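Side-chain contacts in uncharacterized HDOD domain protein (Geobacter sulfurreducens, PDB 3HC1), which is of unknown function but binds two iron(III) ions in an HDOD domain related to the HD-type metal-dependent phosphohydrolases: residues A[151-156]-A[216-221]; A[214-217]-A[222-225]; A[191-196]-A[247-252]; A[200-205]-A[209-214]; A[11-16]-A[196-201]. All blocks are in the same frame, centred on the assembly; numbering follows the deposited sequence.

Contact 1: A[151-156]-A[216-221]. With FE (Fe (III) ion), chain B; FE (Fe (III) ion), chain C.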
# COMPACT_ATOMS: atom_id res chain seq x y z
N LEU A 151 -1.32 -1.21 2.17
CA LEU A 151 -1.80 -0.78 3.47
C LEU A 151 -1.11 0.49 3.97
O LEU A 151 -1.41 0.96 5.07
CB LEU A 151 -1.57 -1.87 4.53
CG LEU A 151 -2.41 -3.14 4.30
CD1 LEU A 151 -1.96 -4.23 5.25
CD2 LEU A 151 -3.88 -2.76 4.52
N HIS A 152 -0.13 1.01 3.22
CA HIS A 152 0.75 2.08 3.74
C HIS A 152 0.03 3.36 4.27
O HIS A 152 0.40 3.94 5.28
CB HIS A 152 1.89 2.43 2.79
CG HIS A 152 1.52 3.41 1.70
ND1 HIS A 152 0.74 3.04 0.63
CD2 HIS A 152 1.80 4.72 1.53
CE1 HIS A 152 0.52 4.09 -0.14
NE2 HIS A 152 1.18 5.12 0.37
N ASP A 153 -1.00 3.76 3.53
CA ASP A 153 -1.82 4.89 3.84
C ASP A 153 -3.15 4.55 4.50
O ASP A 153 -4.10 5.36 4.46
CB ASP A 153 -2.05 5.71 2.56
CG ASP A 153 -0.90 6.68 2.30
OD1 ASP A 153 -0.11 6.92 3.25
OD2 ASP A 153 -0.77 7.17 1.15
N VAL A 154 -3.23 3.38 5.14
CA VAL A 154 -4.49 2.99 5.80
C VAL A 154 -4.91 4.04 6.86
O VAL A 154 -6.08 4.24 7.12
CB VAL A 154 -4.40 1.55 6.39
CG1 VAL A 154 -3.44 1.51 7.60
CG2 VAL A 154 -5.72 1.06 6.75
N GLY A 155 -3.94 4.76 7.43
CA GLY A 155 -4.25 5.88 8.32
C GLY A 155 -5.01 7.05 7.72
O GLY A 155 -5.79 7.68 8.43
N GLU A 156 -4.74 7.36 6.45
CA GLU A 156 -5.47 8.42 5.71
C GLU A 156 -6.87 7.95 5.43
O GLU A 156 -7.80 8.75 5.43
CB GLU A 156 -4.84 8.79 4.36
CG GLU A 156 -3.50 9.40 4.39
CD GLU A 156 -3.50 10.86 4.84
OE1 GLU A 156 -4.06 11.13 5.91
OE2 GLU A 156 -2.93 11.70 4.13
N TYR A 216 6.80 4.54 8.99
CA TYR A 216 8.07 5.12 8.52
C TYR A 216 8.11 5.46 7.04
O TYR A 216 9.15 5.93 6.55
CB TYR A 216 9.23 4.19 8.84
CG TYR A 216 9.48 3.88 10.30
CD1 TYR A 216 9.81 4.88 11.22
CD2 TYR A 216 9.48 2.56 10.75
CE1 TYR A 216 10.08 4.56 12.59
CE2 TYR A 216 9.75 2.23 12.09
CZ TYR A 216 10.03 3.22 12.99
OH TYR A 216 10.30 2.82 14.26
N HIS A 217 7.00 5.24 6.34
CA HIS A 217 7.01 5.34 4.88
C HIS A 217 7.29 6.71 4.32
O HIS A 217 7.63 6.79 3.14
CB HIS A 217 5.77 4.74 4.25
CG HIS A 217 4.52 5.55 4.43
ND1 HIS A 217 3.59 5.31 5.43
CD2 HIS A 217 3.99 6.53 3.66
CE1 HIS A 217 2.58 6.15 5.30
NE2 HIS A 217 2.84 6.96 4.29
N HIS A 218 7.15 7.77 5.13
CA HIS A 218 7.53 9.14 4.70
C HIS A 218 8.95 9.52 5.08
O HIS A 218 9.39 10.59 4.72
CB HIS A 218 6.51 10.21 5.18
CG HIS A 218 5.20 10.13 4.47
ND1 HIS A 218 5.03 10.61 3.19
CD2 HIS A 218 3.99 9.62 4.83
CE1 HIS A 218 3.80 10.35 2.78
NE2 HIS A 218 3.12 9.78 3.76
N ASP A 219 9.70 8.66 5.79
CA ASP A 219 11.13 8.88 5.97
C ASP A 219 11.86 7.59 6.29
O ASP A 219 11.98 7.20 7.44
CB ASP A 219 11.41 9.89 7.05
CG ASP A 219 12.90 10.29 7.11
OD1 ASP A 219 13.73 9.94 6.21
OD2 ASP A 219 13.21 10.95 8.10
N ILE A 220 12.32 6.93 5.23
CA ILE A 220 13.03 5.64 5.34
C ILE A 220 14.22 5.75 6.30
O ILE A 220 14.57 4.78 6.96
CB ILE A 220 13.42 5.11 3.95
CG1 ILE A 220 13.98 3.68 4.03
CG2 ILE A 220 14.40 6.06 3.25
CD1 ILE A 220 13.06 2.68 4.77
N GLU A 221 14.82 6.94 6.41
CA GLU A 221 16.01 7.13 7.21
C GLU A 221 15.74 7.02 8.70
O GLU A 221 16.69 6.80 9.47
CB GLU A 221 16.77 8.42 6.82
CG GLU A 221 17.12 8.42 5.29
CD GLU A 221 18.07 9.51 4.86
OE1 GLU A 221 17.66 10.68 4.82
OE2 GLU A 221 19.23 9.17 4.54
FE FE B . 1.48 8.39 3.35
FE FE C . 1.10 7.44 0.19
O HOH W 1 2.30 7.84 1.73
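His152 comes edge-on to the face of His217. The two imidazole planes stand at 86°, and His152 CD2 is 3.6 Å from His217 CD2, toward the rim of the His217 ring. A chi1 of 84° puts the His152 ring between its backbone N and carbonyl carbon and aims NE2 at the iron of chain C, giving an NE2-iron bond of 2.3 Å. Its ND1 is hydrogen-bonded to Gly149, which helps to fix the ring. The backbone O of His152 also lies against CE1 of His217, at 3.1 Å.

Asp153 follows, just before helix 154-162. Its CB sits over the centre of the His152 ring. Its carboxylate bridges the metals: OD1 is 2.2 Å from the iron of chain B, and OD2 is 2.1 Å from the iron of chain C. The carboxylate is turned 68° from the His217 ring. OD1 and His217 NE2 are 3.1 Å apart because they share a metal, not a hydrogen bond. His217 and His218 both give NE2 to the iron of chain B, from a type I turn running from Tyr216 to Asp219.

Water 1 bridges the two irons. His122, Asp238, His193 and Glu249 complete their shells. His152 and Asp153 form the adjacent His-Asp pair that names the HD superfamily, here in a two-metal site.

Contact 2: A[214-217]-A[222-225]. With FE (Fe (III) ion), chain B.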
# COMPACT_ATOMS: atom_id res chain seq x y z
N ILE A 214 3.94 1.37 7.62
CA ILE A 214 2.91 2.44 7.81
C ILE A 214 3.50 3.62 8.61
O ILE A 214 3.34 4.75 8.21
CB ILE A 214 1.65 1.85 8.46
CG1 ILE A 214 1.01 0.76 7.59
CG2 ILE A 214 0.58 2.94 8.74
CD1 ILE A 214 -0.04 -0.08 8.40
N LEU A 215 4.30 3.33 9.64
CA LEU A 215 4.89 4.37 10.49
C LEU A 215 5.99 5.19 9.82
O LEU A 215 6.11 6.41 10.06
CB LEU A 215 5.46 3.72 11.77
CG LEU A 215 6.09 4.64 12.84
CD1 LEU A 215 5.10 5.73 13.30
CD2 LEU A 215 6.62 3.83 14.05
N TYR A 216 6.80 4.54 8.99
CA TYR A 216 8.07 5.12 8.52
C TYR A 216 8.11 5.46 7.04
O TYR A 216 9.15 5.93 6.55
CB TYR A 216 9.23 4.19 8.84
CG TYR A 216 9.48 3.88 10.30
CD1 TYR A 216 9.81 4.88 11.22
CD2 TYR A 216 9.48 2.56 10.75
CE1 TYR A 216 10.08 4.56 12.59
CE2 TYR A 216 9.75 2.23 12.09
CZ TYR A 216 10.03 3.22 12.99
OH TYR A 216 10.30 2.82 14.26
N HIS A 217 7.00 5.24 6.34
CA HIS A 217 7.01 5.34 4.88
C HIS A 217 7.29 6.71 4.32
O HIS A 217 7.63 6.79 3.14
CB HIS A 217 5.77 4.74 4.25
CG HIS A 217 4.52 5.55 4.43
ND1 HIS A 217 3.59 5.31 5.43
CD2 HIS A 217 3.99 6.53 3.66
CE1 HIS A 217 2.58 6.15 5.30
NE2 HIS A 217 2.84 6.96 4.29
N ALA A 222 14.48 7.10 9.10
CA ALA A 222 14.04 6.86 10.51
C ALA A 222 13.94 5.38 10.96
O ALA A 222 13.81 5.14 12.14
CB ALA A 222 12.67 7.54 10.78
N VAL A 223 13.92 4.41 10.06
CA VAL A 223 13.70 3.02 10.44
C VAL A 223 14.89 2.64 11.39
O VAL A 223 16.03 2.83 11.04
CB VAL A 223 13.55 2.07 9.21
CG1 VAL A 223 13.30 0.63 9.62
CG2 VAL A 223 12.35 2.50 8.32
N PRO A 224 14.61 2.14 12.62
CA PRO A 224 15.72 1.90 13.60
C PRO A 224 16.43 0.57 13.47
O PRO A 224 17.14 0.15 14.39
CB PRO A 224 15.02 2.02 14.96
CG PRO A 224 13.62 1.56 14.68
CD PRO A 224 13.31 1.79 13.20
N TYR A 225 16.31 -0.07 12.33
CA TYR A 225 17.05 -1.28 12.06
C TYR A 225 17.48 -1.39 10.58
O TYR A 225 16.91 -0.77 9.66
CB TYR A 225 16.21 -2.50 12.46
CG TYR A 225 14.77 -2.45 11.96
CD1 TYR A 225 14.44 -2.84 10.65
CD2 TYR A 225 13.72 -2.07 12.81
CE1 TYR A 225 13.11 -2.82 10.18
CE2 TYR A 225 12.35 -2.08 12.32
CZ TYR A 225 12.07 -2.45 11.03
OH TYR A 225 10.76 -2.46 10.55
FE FE B . 1.48 8.39 3.35
O HOH W 1 2.30 7.84 1.73
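Tyr216 and Val223 are the nearest backbone neighbours, with CA atoms 6.3 Å apart. Tyr216 comes from helix 208-216; Val223 lies in the irregular loop before helix 229-243, so the chain turns back on itself over a few residues.

With chi1 at -61°, CG is anti to the carbonyl carbon and the Tyr216 ring is carried over to Val223. Val223 CA sits over the ring face in a CH-pi contact, 4.2 Å from the centroid and 5° off the normal. Val223 CG2 packs at the base of the side chain, 3.6 Å from Tyr216 CB. Ala222 CB meets the ring at CD1, at 3.9 Å. At the far end, Pro224 CD touches Tyr216 OH at 3.4 Å. Leu215 CD2 lies over the opposite ring face, and Val231 of helix 229-243 also touches the tyrosine. Putting an alanine at Tyr216 would probably open a gap between Val223 and Leu215 and deprive Pro224 of its partner.

The neighbouring His217, an iron ligand, donates a weak hydrogen bond from ND1 to Ile214 O. No hydrogen bond joins the two segments. Their contact rests on dispersion and close fit over an aromatic face.

Contact 3: A[191-196]-A[247-252]. With FE (Fe (III) ion), chain B; FE (Fe (III) ion), chain C.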
# COMPACT_ATOMS: atom_id res chain seq x y z
N THR A 191 0.11 14.85 15.13
CA THR A 191 0.43 13.47 14.76
C THR A 191 0.02 13.33 13.30
O THR A 191 -0.65 14.21 12.77
CB THR A 191 -0.29 12.43 15.66
OG1 THR A 191 0.29 11.14 15.44
CG2 THR A 191 -1.81 12.35 15.39
N SER A 192 0.39 12.24 12.64
CA SER A 192 0.00 12.04 11.24
C SER A 192 -0.64 10.66 10.98
O SER A 192 -0.73 9.80 11.87
CB SER A 192 1.24 12.23 10.36
OG SER A 192 1.92 10.99 10.18
N HIS A 193 -1.03 10.45 9.72
CA HIS A 193 -1.55 9.15 9.29
C HIS A 193 -0.54 8.01 9.44
O HIS A 193 -0.96 6.83 9.47
CB HIS A 193 -2.06 9.19 7.84
CG HIS A 193 -0.97 9.38 6.83
ND1 HIS A 193 -0.34 10.60 6.65
CD2 HIS A 193 -0.37 8.51 6.00
CE1 HIS A 193 0.58 10.47 5.71
NE2 HIS A 193 0.56 9.22 5.28
N CYS A 194 0.76 8.32 9.49
CA CYS A 194 1.80 7.34 9.83
C CYS A 194 1.55 6.75 11.20
O CYS A 194 1.46 5.55 11.36
CB CYS A 194 3.18 7.94 9.79
SG CYS A 194 3.67 8.54 8.16
N GLU A 195 1.38 7.59 12.20
CA GLU A 195 1.14 7.12 13.55
C GLU A 195 -0.25 6.55 13.79
O GLU A 195 -0.41 5.51 14.47
CB GLU A 195 1.40 8.28 14.51
CG GLU A 195 2.85 8.69 14.48
CD GLU A 195 3.16 9.78 13.46
OE1 GLU A 195 2.31 10.16 12.63
OE2 GLU A 195 4.27 10.25 13.51
N VAL A 196 -1.26 7.21 13.23
CA VAL A 196 -2.59 6.69 13.26
C VAL A 196 -2.65 5.35 12.56
O VAL A 196 -3.29 4.44 13.08
CB VAL A 196 -3.64 7.67 12.62
CG1 VAL A 196 -5.09 7.10 12.54
CG2 VAL A 196 -3.67 8.94 13.48
N GLY A 247 -1.04 9.96 -7.01
CA GLY A 247 -1.10 10.31 -5.59
C GLY A 247 -1.84 11.58 -5.27
O GLY A 247 -2.51 12.22 -6.14
N PHE A 248 -1.78 11.94 -4.00
CA PHE A 248 -2.56 13.11 -3.54
C PHE A 248 -1.91 13.82 -2.39
O PHE A 248 -2.40 14.84 -1.97
CB PHE A 248 -3.98 12.65 -3.09
CG PHE A 248 -3.96 11.72 -1.88
CD1 PHE A 248 -3.71 10.38 -2.05
CD2 PHE A 248 -4.14 12.22 -0.58
CE1 PHE A 248 -3.63 9.50 -0.93
CE2 PHE A 248 -4.07 11.37 0.53
CZ PHE A 248 -3.82 10.01 0.35
N GLU A 249 -0.87 13.24 -1.77
CA GLU A 249 -0.41 13.73 -0.50
C GLU A 249 0.48 14.95 -0.64
O GLU A 249 0.78 15.59 0.34
CB GLU A 249 0.32 12.62 0.28
CG GLU A 249 -0.61 11.48 0.69
CD GLU A 249 0.16 10.24 0.98
OE1 GLU A 249 0.61 9.62 0.02
OE2 GLU A 249 0.36 9.93 2.16
N GLY A 250 0.92 15.26 -1.85
CA GLY A 250 1.71 16.48 -2.11
C GLY A 250 3.20 16.28 -1.90
O GLY A 250 3.65 15.25 -1.39
N HIS A 251 3.99 17.26 -2.34
CA HIS A 251 5.46 17.10 -2.34
C HIS A 251 6.06 18.45 -2.52
O HIS A 251 5.54 19.26 -3.25
CB HIS A 251 5.91 16.20 -3.50
CG HIS A 251 7.30 15.66 -3.36
ND1 HIS A 251 8.43 16.44 -3.55
CD2 HIS A 251 7.76 14.40 -3.14
CE1 HIS A 251 9.51 15.71 -3.36
NE2 HIS A 251 9.13 14.47 -3.11
N LYS A 252 7.17 18.69 -1.84
CA LYS A 252 7.92 19.91 -2.06
C LYS A 252 8.46 19.97 -3.47
O LYS A 252 8.64 18.94 -4.11
CB LYS A 252 9.04 20.08 -1.02
CG LYS A 252 10.24 19.16 -1.17
CD LYS A 252 11.08 19.14 0.12
CE LYS A 252 12.46 18.53 -0.10
NZ LYS A 252 12.44 17.34 -1.01
FE FE B . 1.48 8.39 3.35
FE FE C . 1.10 7.44 0.19
O HOH W 1 2.30 7.84 1.73
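His193 and Glu249 reach the same iron by different torsions. In His193 a chi1 of 67° sets the ring between its backbone N and carbonyl carbon. In Glu249 CG is anti to the carbonyl carbon, chi1 -67°, and the chain then runs extended to the metals. His193 NE2 binds the iron of chain B at 2.3 Å. Glu249 OE2 binds the same ion at 2.2 Å, while its OE1 binds the iron of chain C, also at 2.2 Å. Ring and carboxylate planes are 63° apart. NE2 and OE2 come within 3.2 Å as fellow ligands, without a hydrogen bond.

Glu249 is thus a second carboxylate bridge beside Asp153, in a dinuclear centre that also holds the ligands of the HD-type pattern, His122, His152, Asp153 and Asp238. On the side of the ring away from the iron, His193 ND1 is hydrogen-bonded to Glu185, which helps to set the ring's rotation. CG of Glu249 rests on one face of the Phe248 ring.

His193 opens helix 193-203, and a capping box holds that helix start. Cys194 N donates to Ser192 OG at 3.0 Å. Ser192 N donates back to Glu195 OE1 at 2.8 Å, and Ser192 OG donates to the same oxygen. The other carboxylate oxygen, Glu195 OE2, makes a salt bridge to Arg12 of helix 9-21.

Contact 4: A[200-205]-A[209-214]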
# COMPACT_ATOMS: atom_id res chain seq x y z
N LEU A 200 -3.60 1.73 14.22
CA LEU A 200 -4.66 0.93 13.61
C LEU A 200 -4.26 -0.47 13.23
O LEU A 200 -4.90 -1.46 13.60
CB LEU A 200 -5.31 1.68 12.41
CG LEU A 200 -6.58 1.05 11.80
CD1 LEU A 200 -7.73 0.86 12.78
CD2 LEU A 200 -7.03 1.85 10.60
N ALA A 201 -3.15 -0.58 12.55
CA ALA A 201 -2.60 -1.85 12.19
C ALA A 201 -2.21 -2.68 13.43
O ALA A 201 -2.41 -3.92 13.45
CB ALA A 201 -1.38 -1.64 11.26
N LYS A 202 -1.71 -2.02 14.47
CA LYS A 202 -1.43 -2.70 15.75
C LYS A 202 -2.70 -3.20 16.39
O LYS A 202 -2.75 -4.34 16.81
CB LYS A 202 -0.67 -1.83 16.75
CG LYS A 202 0.78 -1.47 16.35
CD LYS A 202 1.74 -2.68 16.41
CE LYS A 202 2.28 -2.86 17.78
NZ LYS A 202 2.77 -4.23 17.95
N ARG A 203 -3.76 -2.38 16.41
CA ARG A 203 -5.07 -2.86 16.87
C ARG A 203 -5.52 -4.10 16.09
O ARG A 203 -6.05 -5.04 16.68
CB ARG A 203 -6.13 -1.75 16.82
CG ARG A 203 -7.55 -2.29 16.77
CD ARG A 203 -8.60 -1.23 16.85
NE ARG A 203 -8.65 -0.78 18.20
CZ ARG A 203 -9.64 -0.99 19.06
NH1 ARG A 203 -10.78 -1.59 18.75
NH2 ARG A 203 -9.45 -0.54 20.26
N TRP A 204 -5.28 -4.13 14.77
CA TRP A 204 -5.68 -5.25 13.96
C TRP A 204 -4.80 -6.48 14.06
O TRP A 204 -5.03 -7.44 13.35
CB TRP A 204 -5.74 -4.87 12.47
CG TRP A 204 -6.83 -3.91 12.11
CD1 TRP A 204 -7.94 -3.59 12.83
CD2 TRP A 204 -6.90 -3.16 10.89
NE1 TRP A 204 -8.70 -2.66 12.13
CE2 TRP A 204 -8.08 -2.37 10.95
CE3 TRP A 204 -6.07 -3.04 9.77
CZ2 TRP A 204 -8.46 -1.53 9.91
CZ3 TRP A 204 -6.46 -2.18 8.74
CH2 TRP A 204 -7.63 -1.43 8.82
N SER A 205 -3.76 -6.40 14.85
CA SER A 205 -2.77 -7.47 15.03
C SER A 205 -1.96 -7.80 13.81
O SER A 205 -1.51 -8.93 13.67
CB SER A 205 -3.43 -8.71 15.61
OG SER A 205 -3.98 -8.34 16.85
N PHE A 209 6.28 -5.85 10.58
CA PHE A 209 6.92 -5.41 9.33
C PHE A 209 5.96 -4.49 8.57
O PHE A 209 6.40 -3.55 7.93
CB PHE A 209 7.47 -6.55 8.46
CG PHE A 209 6.49 -7.19 7.54
CD1 PHE A 209 6.25 -6.63 6.29
CD2 PHE A 209 5.85 -8.38 7.89
CE1 PHE A 209 5.38 -7.25 5.39
CE2 PHE A 209 4.92 -8.99 6.99
CZ PHE A 209 4.69 -8.42 5.75
N ILE A 210 4.67 -4.75 8.70
CA ILE A 210 3.62 -3.92 8.06
C ILE A 210 3.43 -2.67 8.89
O ILE A 210 3.42 -1.56 8.34
CB ILE A 210 2.26 -4.69 7.92
CG1 ILE A 210 2.43 -5.87 6.95
CG2 ILE A 210 1.13 -3.77 7.42
CD1 ILE A 210 1.39 -7.00 7.09
N CYS A 211 3.26 -2.82 10.20
CA CYS A 211 3.11 -1.67 11.10
C CYS A 211 4.21 -0.67 10.91
O CYS A 211 3.96 0.54 10.77
CB CYS A 211 3.08 -2.14 12.55
SG CYS A 211 1.59 -3.10 12.96
N ASP A 212 5.45 -1.14 10.86
CA ASP A 212 6.56 -0.20 10.70
C ASP A 212 6.57 0.47 9.29
O ASP A 212 7.01 1.57 9.14
CB ASP A 212 7.86 -0.94 10.90
CG ASP A 212 8.07 -1.43 12.33
OD1 ASP A 212 7.23 -1.18 13.25
OD2 ASP A 212 9.10 -2.14 12.53
N THR A 213 6.09 -0.22 8.27
CA THR A 213 6.06 0.34 6.95
C THR A 213 5.10 1.54 6.97
O THR A 213 5.49 2.62 6.52
CB THR A 213 5.59 -0.65 5.89
OG1 THR A 213 6.54 -1.72 5.75
CG2 THR A 213 5.39 0.08 4.54
N ILE A 214 3.94 1.37 7.62
CA ILE A 214 2.91 2.44 7.81
C ILE A 214 3.50 3.62 8.61
O ILE A 214 3.34 4.75 8.21
CB ILE A 214 1.65 1.85 8.46
CG1 ILE A 214 1.01 0.76 7.59
CG2 ILE A 214 0.58 2.94 8.74
CD1 ILE A 214 -0.04 -0.08 8.40
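Cys211 points its sulfur across at helix 193-203, where Ala201 and Lys202 receive it. SG is anti to its own carbonyl carbon, chi1 -67°. It lies 3.7 Å from Ala201 CB and 3.5 Å from Lys202 CD, so it touches a methyl group and a methylene of successive residues. The CA atoms of Ala201 and Cys211 are 5.8 Å apart, and a small residue at 201 suits so close an approach.

Ala201 CB has a second neighbour one helical turn further on. Ile214 extends its CG1 branch so that CD1 ends 3.5 Å from that methyl group. Ala201 CB therefore faces both Cys211 and Ile214. Lys202 lays its aliphatic part along the sulfur and bends at chi2 and chi3. Its NZ ends in a salt bridge with Glu208, at the start of the partner helix. At Ser205, the last residue of 200-205, the chain leaves helix 193-203 by a Schellman motif, with positive phi.

Helices 193-203 and 208-216 thus pack as consecutive helices about a short turn. Helix 154-162 adjoins the pair, with Val154 touching Leu200, Trp204 and Ile214. Thr213 turns to helix 229-243, where it meets Ile230, Val231 and Val234.

Contact 5: A[11-16]-A[196-201]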
# COMPACT_ATOMS: atom_id res chain seq x y z
N THR A 11 5.13 10.53 21.69
CA THR A 11 4.23 11.68 21.80
C THR A 11 3.24 11.67 20.64
O THR A 11 2.04 11.78 20.83
CB THR A 11 5.01 13.02 21.86
OG1 THR A 11 5.75 13.07 23.09
CG2 THR A 11 4.07 14.25 21.76
N ARG A 12 3.76 11.54 19.44
CA ARG A 12 2.92 11.41 18.24
C ARG A 12 2.09 10.12 18.26
O ARG A 12 0.95 10.13 17.80
CB ARG A 12 3.80 11.49 16.98
CG ARG A 12 4.25 12.90 16.64
CD ARG A 12 5.68 12.95 16.19
NE ARG A 12 5.94 11.95 15.17
CZ ARG A 12 7.07 11.25 15.03
NH1 ARG A 12 8.10 11.43 15.85
NH2 ARG A 12 7.17 10.34 14.06
N LEU A 13 2.66 9.02 18.78
CA LEU A 13 1.89 7.76 18.87
C LEU A 13 0.79 7.89 19.93
O LEU A 13 -0.33 7.49 19.66
CB LEU A 13 2.79 6.53 19.12
CG LEU A 13 3.61 6.03 17.94
CD1 LEU A 13 4.65 5.02 18.41
CD2 LEU A 13 2.72 5.40 16.86
N THR A 14 1.08 8.53 21.08
CA THR A 14 0.04 8.79 22.09
C THR A 14 -1.08 9.64 21.51
O THR A 14 -2.24 9.31 21.65
CB THR A 14 0.64 9.47 23.37
OG1 THR A 14 1.49 8.54 24.02
CG2 THR A 14 -0.43 9.89 24.31
N LEU A 15 -0.72 10.72 20.83
CA LEU A 15 -1.72 11.60 20.19
C LEU A 15 -2.52 10.81 19.15
O LEU A 15 -3.73 10.97 19.06
CB LEU A 15 -1.04 12.82 19.55
CG LEU A 15 -0.57 13.91 20.51
CD1 LEU A 15 0.28 14.92 19.74
CD2 LEU A 15 -1.78 14.58 21.22
N ALA A 16 -1.85 9.96 18.38
CA ALA A 16 -2.54 9.09 17.43
C ALA A 16 -3.57 8.20 18.15
O ALA A 16 -4.73 8.11 17.70
CB ALA A 16 -1.54 8.21 16.56
N VAL A 196 -1.26 7.21 13.23
CA VAL A 196 -2.59 6.69 13.26
C VAL A 196 -2.65 5.35 12.56
O VAL A 196 -3.29 4.44 13.08
CB VAL A 196 -3.64 7.67 12.62
CG1 VAL A 196 -5.09 7.10 12.54
CG2 VAL A 196 -3.67 8.94 13.48
N GLY A 197 -2.02 5.23 11.39
CA GLY A 197 -2.06 3.95 10.64
C GLY A 197 -1.37 2.85 11.43
O GLY A 197 -1.78 1.67 11.42
N PHE A 198 -0.29 3.24 12.09
CA PHE A 198 0.46 2.26 12.96
C PHE A 198 -0.44 1.75 14.09
O PHE A 198 -0.58 0.54 14.30
CB PHE A 198 1.71 2.95 13.50
CG PHE A 198 2.53 2.10 14.41
CD1 PHE A 198 3.55 1.28 13.88
CD2 PHE A 198 2.31 2.13 15.78
CE1 PHE A 198 4.36 0.55 14.75
CE2 PHE A 198 3.07 1.34 16.66
CZ PHE A 198 4.08 0.55 16.12
N ALA A 199 -1.08 2.69 14.79
CA ALA A 199 -1.98 2.38 15.91
C ALA A 199 -3.10 1.47 15.43
O ALA A 199 -3.50 0.58 16.12
CB ALA A 199 -2.61 3.65 16.49
N LEU A 200 -3.60 1.73 14.22
CA LEU A 200 -4.66 0.93 13.61
C LEU A 200 -4.26 -0.47 13.23
O LEU A 200 -4.90 -1.46 13.60
CB LEU A 200 -5.31 1.68 12.41
CG LEU A 200 -6.58 1.05 11.80
CD1 LEU A 200 -7.73 0.86 12.78
CD2 LEU A 200 -7.03 1.85 10.60
N ALA A 201 -3.15 -0.58 12.55
CA ALA A 201 -2.60 -1.85 12.19
C ALA A 201 -2.21 -2.68 13.43
O ALA A 201 -2.41 -3.92 13.45
CB ALA A 201 -1.38 -1.64 11.26
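Phe198 and Leu13 touch where helix 193-203 passes helix 9-21. The phenylalanine can be followed outward from CB, which points toward helix 9-21. CG is anti to the backbone N, chi1 178°, and already lies 4.1 Å from Leu13 CD2. The next atom, CD2, makes the closest approach, 3.5 Å from Leu13 CD2. CE2, further along the same ring side, is again 4.1 Å from that methyl carbon. A single branch of the leucine thus touches three consecutive ring atoms. The two side chains pass each other at a slant. The other side of the ring turns to helix 208-216: CD1 packs by the backbone O of Cys211 and by Leu215, and CE1 comes near Asp212. Phe198 is therefore wedged between two helices.

One turn along helix 9-21 from Leu13, Ala16 packs against Val196. Their CA atoms are only 4.8 Å apart. Ala16 CB rests on the backbone, 3.5 Å from Val196 N, and also meets Val196 CG2 at 3.8 Å. The short side chain of alanine permits this close approach of the two helix backbones.

A polar link lies nearby: the backbone O of Arg12 is hydrogen-bonded to Thr191 OG1. Between the two segments themselves there are no hydrogen bonds, only apolar contacts of methyl groups, an aromatic ring and backbone. The N-terminal helix is held here by apolar shape fit, with the threonine bond beside it.

From the N terminus, contact 5 opens on helix 9-21 and closes on helix 193-203, with 179 residues between its segments. Contact 1 opens before that closure, at 151-156, and closes at 216-221, so the two cross. Contact 3 opens at 191-196 and closes at 247-252, crossing both. Contact 4 joins helices 193-203 and 208-216 and is nested inside contacts 1 and 3. Contact 2 starts where contact 4 ends, overlaps the closing segment of contact 1, and lies inside contact 3. Contacts 1 and 3 share both irons, while contacts 3, 4 and 5 share helix 193-203. That helix thus links the metal centre to the N-terminal helix and to helix 208-216.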